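2-C-methyl-D-erythritol 2,4-cyclodiphosphate synthase (Thermus thermophilus, PDB 1IV3) catalyses the conversion of 4-diphosphocytidyl-2-C-methyl-D-erythritol 2-phosphate to 2-C-methyl-D-erythritol 2,4-cyclodiphosphate with release of CMP, a step of non-mevalonate isoprenoid synthesis. Local coordinates at the interface of chains A and B. Numbering follows the deposited sequence. Chains: chain A/B, 2-C-methyl-D-erythritol 2,4-cyclodiphosphate synthase.

Contact 1: the interface of chains A and B. Residues chain A 109, 129-132; chain B 5, 46, 50, 55-56.
B:Asp56 reaches from a loop of one IspF subunit to strand 127-132 and helix 109-120 of the next, at a subunit boundary of the homotrimer. It buries more surface than any other residue in this patch, and its OD2 accepts bonds from A:Arg109 NH1 and NH2 and from the backbone N of A:Phe131. A:Arg109 approaches end-on with both terminal nitrogens on that one oxygen. Its NH2 lies 2.9 Å from B:Asp56 OD2, in a salt bridge. OD2 sits in the guanidinium plane, but the carboxylate is turned 74° from it, and NH1 comes in from above the carboxylate. The A:Phe131 N is 3.0 Å from B:Asp56 OD2. A:Phe131 also supports the guanidinium, its ring atom CE2 lying over the centre of one face. B:Asp56 CG stands between its own backbone N and carbonyl carbon (chi1 53°), a torsion that points the carboxylate at these donors. B:Asp56 CB packs 3.6 Å from A:Thr130 CB. An alanine here would probably leave the A:Arg109 guanidinium and the A:Phe131 N-H without their shared acceptor. A:Thr130 buries 43 Å² and faces two ways. Its methyl CG2 lies 3.4 Å from B:Gly55 O, whereas its hydroxyl OG1 joins two waters, one leading to B:Tyr5 O and B:Ser50 OG, the other to B:Asp46 OD2. Another water ties A:Phe131 O to that same oxygen. A:Lys132 CD comes within 3.7 Å of B:Asp46 OD2, while the charged ends do not touch.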
# COMPACT_ATOMS: atom_id res chain seq x y z
N ARG A 109 10.42 -7.10 18.09
CA ARG A 109 10.84 -7.21 16.70
C ARG A 109 11.44 -8.57 16.40
O ARG A 109 11.10 -9.24 15.43
CB ARG A 109 11.88 -6.11 16.38
CG ARG A 109 12.22 -6.00 14.92
CD ARG A 109 13.17 -4.86 14.60
NE ARG A 109 12.70 -3.55 15.02
CZ ARG A 109 11.96 -2.75 14.25
NH1 ARG A 109 11.65 -3.20 13.04
NH2 ARG A 109 11.54 -1.56 14.65
N LEU A 129 9.80 -6.52 7.83
CA LEU A 129 8.75 -6.08 8.74
C LEU A 129 9.09 -4.68 9.23
O LEU A 129 10.18 -4.51 9.78
CB LEU A 129 8.65 -7.09 9.89
CG LEU A 129 7.72 -6.69 11.04
CD1 LEU A 129 6.30 -6.44 10.56
CD2 LEU A 129 7.72 -7.79 12.12
N THR A 130 8.22 -3.68 9.03
CA THR A 130 8.49 -2.37 9.62
C THR A 130 7.27 -1.95 10.44
O THR A 130 6.17 -2.42 10.16
CB THR A 130 8.77 -1.28 8.56
OG1 THR A 130 7.64 -1.17 7.68
CG2 THR A 130 9.96 -1.66 7.71
N PHE A 131 7.48 -1.06 11.41
CA PHE A 131 6.46 -0.65 12.37
C PHE A 131 6.24 0.86 12.30
O PHE A 131 7.24 1.58 12.20
CB PHE A 131 6.90 -0.99 13.80
CG PHE A 131 7.26 -2.44 14.06
CD1 PHE A 131 6.55 -3.49 13.52
CD2 PHE A 131 8.35 -2.73 14.87
CE1 PHE A 131 6.93 -4.79 13.79
CE2 PHE A 131 8.72 -4.02 15.15
CZ PHE A 131 8.01 -5.07 14.61
N LYS A 132 4.99 1.25 12.37
CA LYS A 132 4.61 2.65 12.36
C LYS A 132 3.48 2.87 13.37
O LYS A 132 2.75 1.95 13.72
CB LYS A 132 4.11 3.14 11.00
CG LYS A 132 5.04 2.87 9.84
CD LYS A 132 6.28 3.75 9.83
CE LYS A 132 5.94 5.23 9.94
NZ LYS A 132 7.19 6.04 9.96
N TYR B 5 8.57 -2.55 0.84
CA TYR B 5 7.35 -1.76 0.98
C TYR B 5 7.46 -0.90 2.23
O TYR B 5 7.79 -1.44 3.30
CB TYR B 5 6.14 -2.70 1.08
CG TYR B 5 4.85 -1.90 1.20
CD1 TYR B 5 4.34 -1.22 0.10
CD2 TYR B 5 4.15 -1.84 2.39
CE1 TYR B 5 3.17 -0.48 0.19
CE2 TYR B 5 2.98 -1.10 2.50
CZ TYR B 5 2.51 -0.43 1.39
OH TYR B 5 1.34 0.30 1.46
N ASP B 46 12.26 3.28 4.78
CA ASP B 46 11.72 2.02 5.29
C ASP B 46 11.60 0.97 4.20
O ASP B 46 11.95 -0.19 4.43
CB ASP B 46 10.33 2.27 5.91
CG ASP B 46 10.45 2.58 7.39
OD1 ASP B 46 11.59 2.49 7.90
OD2 ASP B 46 9.42 2.89 8.01
N SER B 50 13.48 -2.50 4.40
CA SER B 50 12.63 -3.69 4.47
C SER B 50 13.04 -4.76 3.47
O SER B 50 12.92 -5.96 3.72
CB SER B 50 11.19 -3.24 4.18
OG SER B 50 10.28 -4.31 4.41
N GLY B 55 15.25 -3.82 9.35
CA GLY B 55 14.54 -3.10 10.40
C GLY B 55 13.73 -1.94 9.81
O GLY B 55 13.17 -2.03 8.72
N ASP B 56 13.64 -0.82 10.51
CA ASP B 56 12.95 0.35 10.00
C ASP B 56 13.60 1.58 10.62
O ASP B 56 14.55 1.47 11.41
CB ASP B 56 11.46 0.35 10.32
CG ASP B 56 11.20 0.15 11.80
OD1 ASP B 56 11.84 0.82 12.65
OD2 ASP B 56 10.32 -0.70 12.13
O HOH W 1 7.96 -3.05 5.48
O HOH W 2 7.30 1.52 6.86
O HOH W 3 9.49 2.87 10.94

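Contact 2: the interface of chains A and B. Residues chain A 132-133, 135; chain B 7-9, 46, 57.
The end of strand 127-132 in one subunit and the metal-binding strand 3-14 of its neighbour meet here, at the edge of an IspF active site built between two chains. A:Lys132 accounts for 67 Å² of the buried surface and carries a direct polar link: its ammonium NZ lies 2.7 Å from B:Asp8 OD1, a hydrogen bond that is also a salt bridge. The two side chains cross at about a right angle, and NZ meets OD1 from above the carboxylate, 36° out of its plane. Bends at chi2 (-73°) and chi3 (-52°) curl the lysine chain alongside strand 3-14, bringing A:Lys132 CD to 3.3 Å from the backbone B:Glu7 O before the tip turns to the aspartate.

A water 2.7 Å from A:Lys132 NZ also contacts B:Glu7 O and B:Asp46 OD2, joining the ammonium to a strand carbonyl and a helix carboxylate. That carboxylate is itself positioned within its own subunit: the backbone N of B:Ile57 donates to the syn lone pair of B:Asp46 OD1, 2.8 Å away. B:Ile57 CD1 lies 4.0 Å from A:Lys132 NZ, flanking the amino group.

Farther along strand 3-14, toward the loop of A:Thr133, water mediates the contact. A second water lies 2.9 Å from A:Thr133 O and links it to the backbone O and N of B:Ser9. A:Thr133 OG1 in turn accepts from the backbone N of A:Glu135, whose side chain is poorly ordered.

B:Asp8 belongs to the magnesium site, with B:His10 and B:His42. The lysine may help fix the orientation of the B:Asp8 carboxylate beside the metal, and A:Thr133 probably stabilises the transition state. The contact brings substrate-binding residues of both subunits to one active site.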
# COMPACT_ATOMS: atom_id res chain seq x y z
N LYS A 132 4.99 1.25 12.37
CA LYS A 132 4.61 2.65 12.36
C LYS A 132 3.48 2.87 13.37
O LYS A 132 2.75 1.95 13.72
CB LYS A 132 4.11 3.14 11.00
CG LYS A 132 5.04 2.87 9.84
CD LYS A 132 6.28 3.75 9.83
CE LYS A 132 5.94 5.23 9.94
NZ LYS A 132 7.19 6.04 9.96
N THR A 133 3.36 4.14 13.77
CA THR A 133 2.16 4.57 14.46
C THR A 133 1.33 5.41 13.48
O THR A 133 1.88 5.80 12.45
CB THR A 133 2.41 5.44 15.69
OG1 THR A 133 2.70 6.77 15.21
CG2 THR A 133 3.61 4.97 16.47
N GLU A 135 0.15 8.32 13.95
CA GLU A 135 0.22 9.76 14.24
C GLU A 135 -1.18 10.29 14.51
O GLU A 135 -1.55 11.41 14.14
CB GLU A 135 0.86 10.51 13.08
CG GLU A 135 2.32 10.21 12.81
CD GLU A 135 3.25 10.53 13.96
OE1 GLU A 135 4.30 9.86 14.07
OE2 GLU A 135 2.94 11.43 14.77
N GLU B 7 5.86 2.72 4.57
CA GLU B 7 4.81 3.71 4.72
C GLU B 7 5.24 4.78 5.73
O GLU B 7 6.02 4.49 6.64
CB GLU B 7 3.51 3.14 5.25
CG GLU B 7 2.85 2.04 4.40
CD GLU B 7 1.45 1.86 5.01
OE1 GLU B 7 0.69 2.85 5.04
OE2 GLU B 7 1.14 0.77 5.48
N ASP B 8 4.67 5.96 5.57
CA ASP B 8 4.84 6.96 6.63
C ASP B 8 3.66 7.93 6.56
O ASP B 8 3.03 8.13 5.53
CB ASP B 8 6.15 7.71 6.52
CG ASP B 8 6.38 8.72 7.64
OD1 ASP B 8 6.31 8.31 8.81
OD2 ASP B 8 6.82 9.86 7.41
N SER B 9 3.37 8.51 7.71
CA SER B 9 2.38 9.58 7.73
C SER B 9 2.72 10.55 8.85
O SER B 9 3.32 10.15 9.84
CB SER B 9 0.97 9.02 7.91
OG SER B 9 0.77 8.57 9.23
N ASP B 46 12.26 3.28 4.78
CA ASP B 46 11.72 2.02 5.29
C ASP B 46 11.60 0.97 4.20
O ASP B 46 11.95 -0.19 4.43
CB ASP B 46 10.33 2.27 5.91
CG ASP B 46 10.45 2.58 7.39
OD1 ASP B 46 11.59 2.49 7.90
OD2 ASP B 46 9.42 2.89 8.01
N ILE B 57 13.10 2.75 10.24
CA ILE B 57 13.75 3.99 10.69
C ILE B 57 13.61 4.24 12.18
O ILE B 57 14.44 4.96 12.76
CB ILE B 57 13.21 5.21 9.92
CG1 ILE B 57 11.72 5.42 10.12
CG2 ILE B 57 13.62 5.10 8.46
CD1 ILE B 57 11.15 6.59 9.38
O HOH W 4 8.32 5.48 7.57
O HOH W 5 3.52 7.41 10.67

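Contact 1 and contact 2 lie about 9 Å apart, measured between the centres of their C-alpha atoms, and share A:Lys132 and B:Asp46. Strand 127-132 of chain A and strand 3-14 and helix 39-50 of chain B contribute to both. The path from contact 1 to contact 2 therefore leads from a subunit-joining ionic grip toward the metal-binding part of the catalytic site. This continuity suggests that trimer assembly and active-site formation are coupled, since residues assigned to substrate binding come from both chains. The same pair of contacts would recur at each subunit boundary of the homotrimer.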